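Local atomic coordinates of GCN5-related N-acetyltransferase (Brucella melitensis biovar Abortus 2308, PDB entry 3TCV), a protein that probably transfers an acetyl group from acetyl-coenzyme A to an amine, possibly the N-terminal amine of a protein, as a GNAT-family acetyltransferase. Residues K53-A61 with I104-R114. Numbering follows the deposited sequence.
Sequences KHGDELFAA and IDKASGKVAGR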
loop_
_atom_site.group_PDB
_atom_site.type_symbol
_atom_site.label_atom_id
_atom_site.label_comp_id
_atom_site.label_asym_id
_atom_site.label_seq_id
_atom_site.Cartn_x
_atom_site.Cartn_y
_atom_site.Cartn_z
ATOM N N LYS B 53 30.464 11.508 3.832
ATOM C CA LYS B 53 30.826 11.691 2.433
ATOM C C LYS B 53 29.915 12.677 1.690
ATOM O O LYS B 53 30.388 13.503 0.913
ATOM C CB LYS B 53 30.849 10.355 1.705
ATOM C CG LYS B 53 31.488 10.447 0.330
ATOM C CD LYS B 53 31.763 9.077 -0.267
ATOM C CE LYS B 53 32.372 9.198 -1.659
ATOM N NZ LYS B 53 32.780 7.856 -2.155
ATOM N N HIS B 54 28.609 12.582 1.925
ATOM C CA HIS B 54 27.626 13.306 1.109
ATOM C C HIS B 54 26.964 14.473 1.781
ATOM O O HIS B 54 26.311 15.266 1.104
ATOM C CB HIS B 54 26.536 12.336 0.630
ATOM C CG HIS B 54 27.063 11.141 -0.090
ATOM N ND1 HIS B 54 26.777 9.878 0.289
ATOM C CD2 HIS B 54 27.888 11.036 -1.206
ATOM C CE1 HIS B 54 27.378 9.012 -0.545
ATOM N NE2 HIS B 54 28.056 9.715 -1.462
ATOM N N GLY B 55 27.133 14.618 3.091
ATOM C CA GLY B 55 26.366 15.591 3.864
ATOM C C GLY B 55 26.470 17.024 3.402
ATOM O O GLY B 55 25.457 17.706 3.234
ATOM N N ASP B 56 27.699 17.508 3.218
ATOM C CA ASP B 56 27.887 18.903 2.840
ATOM C C ASP B 56 27.303 19.231 1.475
ATOM O O ASP B 56 26.582 20.228 1.328
ATOM C CB ASP B 56 29.361 19.292 2.904
ATOM C CG ASP B 56 29.912 19.257 4.336
ATOM O OD1 ASP B 56 29.121 19.130 5.313
ATOM O OD2 ASP B 56 31.142 19.351 4.486
ATOM N N GLU B 57 27.601 18.399 0.479
ATOM C CA GLU B 57 27.131 18.657 -0.868
ATOM C C GLU B 57 25.626 18.415 -0.976
ATOM O O GLU B 57 24.958 19.116 -1.716
ATOM C CB GLU B 57 27.912 17.840 -1.913
ATOM C CG GLU B 57 29.363 18.276 -2.048
ATOM C CD GLU B 57 30.163 17.475 -3.067
ATOM O OE1 GLU B 57 29.602 16.631 -3.795
ATOM O OE2 GLU B 57 31.400 17.689 -3.141
ATOM N N LEU B 58 25.083 17.457 -0.224
ATOM C CA LEU B 58 23.623 17.235 -0.279
ATOM C C LEU B 58 22.912 18.376 0.434
ATOM O O LEU B 58 21.837 18.801 0.016
ATOM C CB LEU B 58 23.217 15.886 0.323
ATOM C CG LEU B 58 21.723 15.559 0.263
ATOM C CD1 LEU B 58 21.233 15.577 -1.178
ATOM C CD2 LEU B 58 21.469 14.221 0.949
ATOM N N PHE B 59 23.516 18.892 1.502
ATOM C CA PHE B 59 22.965 20.075 2.147
ATOM C C PHE B 59 22.891 21.209 1.134
ATOM O O PHE B 59 21.884 21.892 1.043
ATOM C CB PHE B 59 23.780 20.539 3.361
ATOM C CG PHE B 59 23.375 21.912 3.840
ATOM C CD1 PHE B 59 22.159 22.111 4.464
ATOM C CD2 PHE B 59 24.191 23.013 3.598
ATOM C CE1 PHE B 59 21.767 23.383 4.851
ATOM C CE2 PHE B 59 23.816 24.286 4.001
ATOM C CZ PHE B 59 22.605 24.477 4.626
ATOM N N ALA B 60 23.971 21.417 0.383
ATOM C CA ALA B 60 24.022 22.456 -0.631
ATOM C C ALA B 60 22.885 22.298 -1.638
ATOM O O ALA B 60 22.129 23.237 -1.913
ATOM C CB ALA B 60 25.362 22.416 -1.356
ATOM N N ALA B 61 22.786 21.101 -2.193
ATOM C CA ALA B 61 21.717 20.791 -3.164
ATOM C C ALA B 61 20.317 21.033 -2.591
ATOM O O ALA B 61 19.403 21.465 -3.304
ATOM C CB ALA B 61 21.865 19.356 -3.664
ATOM N N ILE B 104 24.885 11.514 -7.673
ATOM C CA ILE B 104 26.042 12.348 -8.002
ATOM C C ILE B 104 26.062 12.716 -9.484
ATOM O O ILE B 104 26.077 11.858 -10.346
ATOM C CB ILE B 104 27.366 11.649 -7.621
ATOM C CG1 ILE B 104 27.491 11.528 -6.091
ATOM C CG2 ILE B 104 28.559 12.451 -8.123
ATOM C CD1 ILE B 104 27.593 10.119 -5.550
ATOM N N ASP B 105 26.060 14.002 -9.774
ATOM C CA ASP B 105 26.152 14.475 -11.146
ATOM C C ASP B 105 27.600 14.332 -11.602
ATOM O O ASP B 105 28.500 14.977 -11.043
ATOM C CB ASP B 105 25.726 15.942 -11.220
ATOM C CG ASP B 105 25.968 16.562 -12.586
ATOM O OD1 ASP B 105 25.410 16.045 -13.582
ATOM O OD2 ASP B 105 26.702 17.577 -12.650
ATOM N N LYS B 106 27.825 13.488 -12.606
ATOM C CA LYS B 106 29.199 13.149 -12.989
ATOM C C LYS B 106 29.920 14.328 -13.610
ATOM O O LYS B 106 31.111 14.503 -13.375
ATOM C CB LYS B 106 29.243 11.949 -13.920
ATOM C CG LYS B 106 29.034 10.633 -13.182
ATOM C CD LYS B 106 29.047 9.436 -14.113
ATOM C CE LYS B 106 30.373 9.320 -14.842
ATOM N NZ LYS B 106 30.508 7.998 -15.484
ATOM N N ALA B 107 29.197 15.147 -14.372
ATOM C CA ALA B 107 29.802 16.306 -15.040
ATOM C C ALA B 107 30.481 17.245 -14.042
ATOM O O ALA B 107 31.591 17.709 -14.291
ATOM C CB ALA B 107 28.754 17.060 -15.860
ATOM N N SER B 108 29.821 17.516 -12.914
ATOM C CA SER B 108 30.374 18.373 -11.861
ATOM C C SER B 108 31.104 17.614 -10.766
ATOM O O SER B 108 31.874 18.201 -9.999
ATOM C CB SER B 108 29.260 19.196 -11.231
ATOM O OG SER B 108 28.280 18.355 -10.645
ATOM N N GLY B 109 30.865 16.312 -10.672
ATOM C CA GLY B 109 31.330 15.523 -9.537
ATOM C C GLY B 109 30.604 15.767 -8.217
ATOM O O GLY B 109 30.989 15.191 -7.204
ATOM N N LYS B 110 29.547 16.587 -8.227
ATOM C CA LYS B 110 28.846 17.007 -7.010
ATOM C C LYS B 110 27.606 16.159 -6.744
ATOM O O LYS B 110 26.934 15.728 -7.671
ATOM C CB LYS B 110 28.356 18.458 -7.119
ATOM C CG LYS B 110 29.394 19.522 -7.469
ATOM C CD LYS B 110 30.435 19.687 -6.404
ATOM C CE LYS B 110 31.361 20.865 -6.734
ATOM N NZ LYS B 110 32.628 20.746 -5.960
ATOM N N VAL B 111 27.296 15.964 -5.472
ATOM C CA VAL B 111 26.015 15.371 -5.091
ATOM C C VAL B 111 24.934 16.340 -5.550
ATOM O O VAL B 111 25.006 17.548 -5.297
ATOM C CB VAL B 111 25.924 15.127 -3.576
ATOM C CG1 VAL B 111 24.517 14.643 -3.189
ATOM C CG2 VAL B 111 27.029 14.159 -3.118
ATOM N N ALA B 112 23.962 15.815 -6.281
ATOM C CA ALA B 112 22.918 16.651 -6.875
ATOM C C ALA B 112 21.538 16.386 -6.285
ATOM O O ALA B 112 20.620 17.154 -6.499
ATOM C CB ALA B 112 22.891 16.433 -8.379
ATOM N N GLY B 113 21.414 15.308 -5.538
ATOM C CA GLY B 113 20.139 14.934 -4.947
ATOM C C GLY B 113 20.220 13.614 -4.254
ATOM O O GLY B 113 21.319 13.106 -3.952
ATOM N N ARG B 114 19.064 13.016 -4.019
ATOM C CA ARG B 114 19.020 11.719 -3.360
ATOM C C ARG B 114 17.734 10.993 -3.758
ATOM O O ARG B 114 16.807 11.627 -4.259
ATOM C CB ARG B 114 19.160 11.870 -1.826
ATOM C CG ARG B 114 18.369 12.997 -1.184
ATOM C CD ARG B 114 16.888 12.708 -0.966
ATOM N NE ARG B 114 16.241 13.734 -0.141
ATOM C CZ ARG B 114 14.984 13.700 0.299
ATOM N NH1 ARG B 114 14.180 12.703 -0.032
ATOM N NH2 ARG B 114 14.525 14.655 1.098
HETATM O O HOH W 1 25.911 19.913 -4.179
HETATM O O HOH W 2 32.555 17.260 -5.290
#
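In the GNAT acetyltransferase fold an early helix packs on the mixed sheet, and here Glu57 and Val111 join helix 53-61 to the beta hairpin of strands 99-105 and 110-121. Glu57, its chain extended beyond CG, reaches the backbone of Val111, where OE1 accepts a nearly straight bond from Val111 N at 2.9 Å, met on the anti side and 21° out of the carboxylate plane. The other oxygen, OE2, takes a water that also donates to Gly109 O, while the Lys110 side chain crosses that of Glu57 at about a right angle, its CD 3.9 Å from Glu57 OE2. A second water links the backbone oxygens of Glu57 and Val111.

Helix and strand cross at -70°, and Val111 points toward the helix, among His54, Glu57 and Leu58. With CG1 anti to its own N (chi1 174°), that methyl meets Leu58 CB at 3.9 Å, leaving CG2 to approach His54 CD2 at 3.8 Å; hydrogen bonds from ND1 to Asn50 N and NE2 to Glu47 OE1 hold the imidazole's rotation. At a classic beta bulge opposite Val103, Ala61 CB lies 3.8 Å from Ala112 O. Leu58 CD1 lies 3.9 Å from Arg114 CG; the Arg114 guanidinium is hydrogen-bonded to Ser131 O and salt-bridged to Glu76.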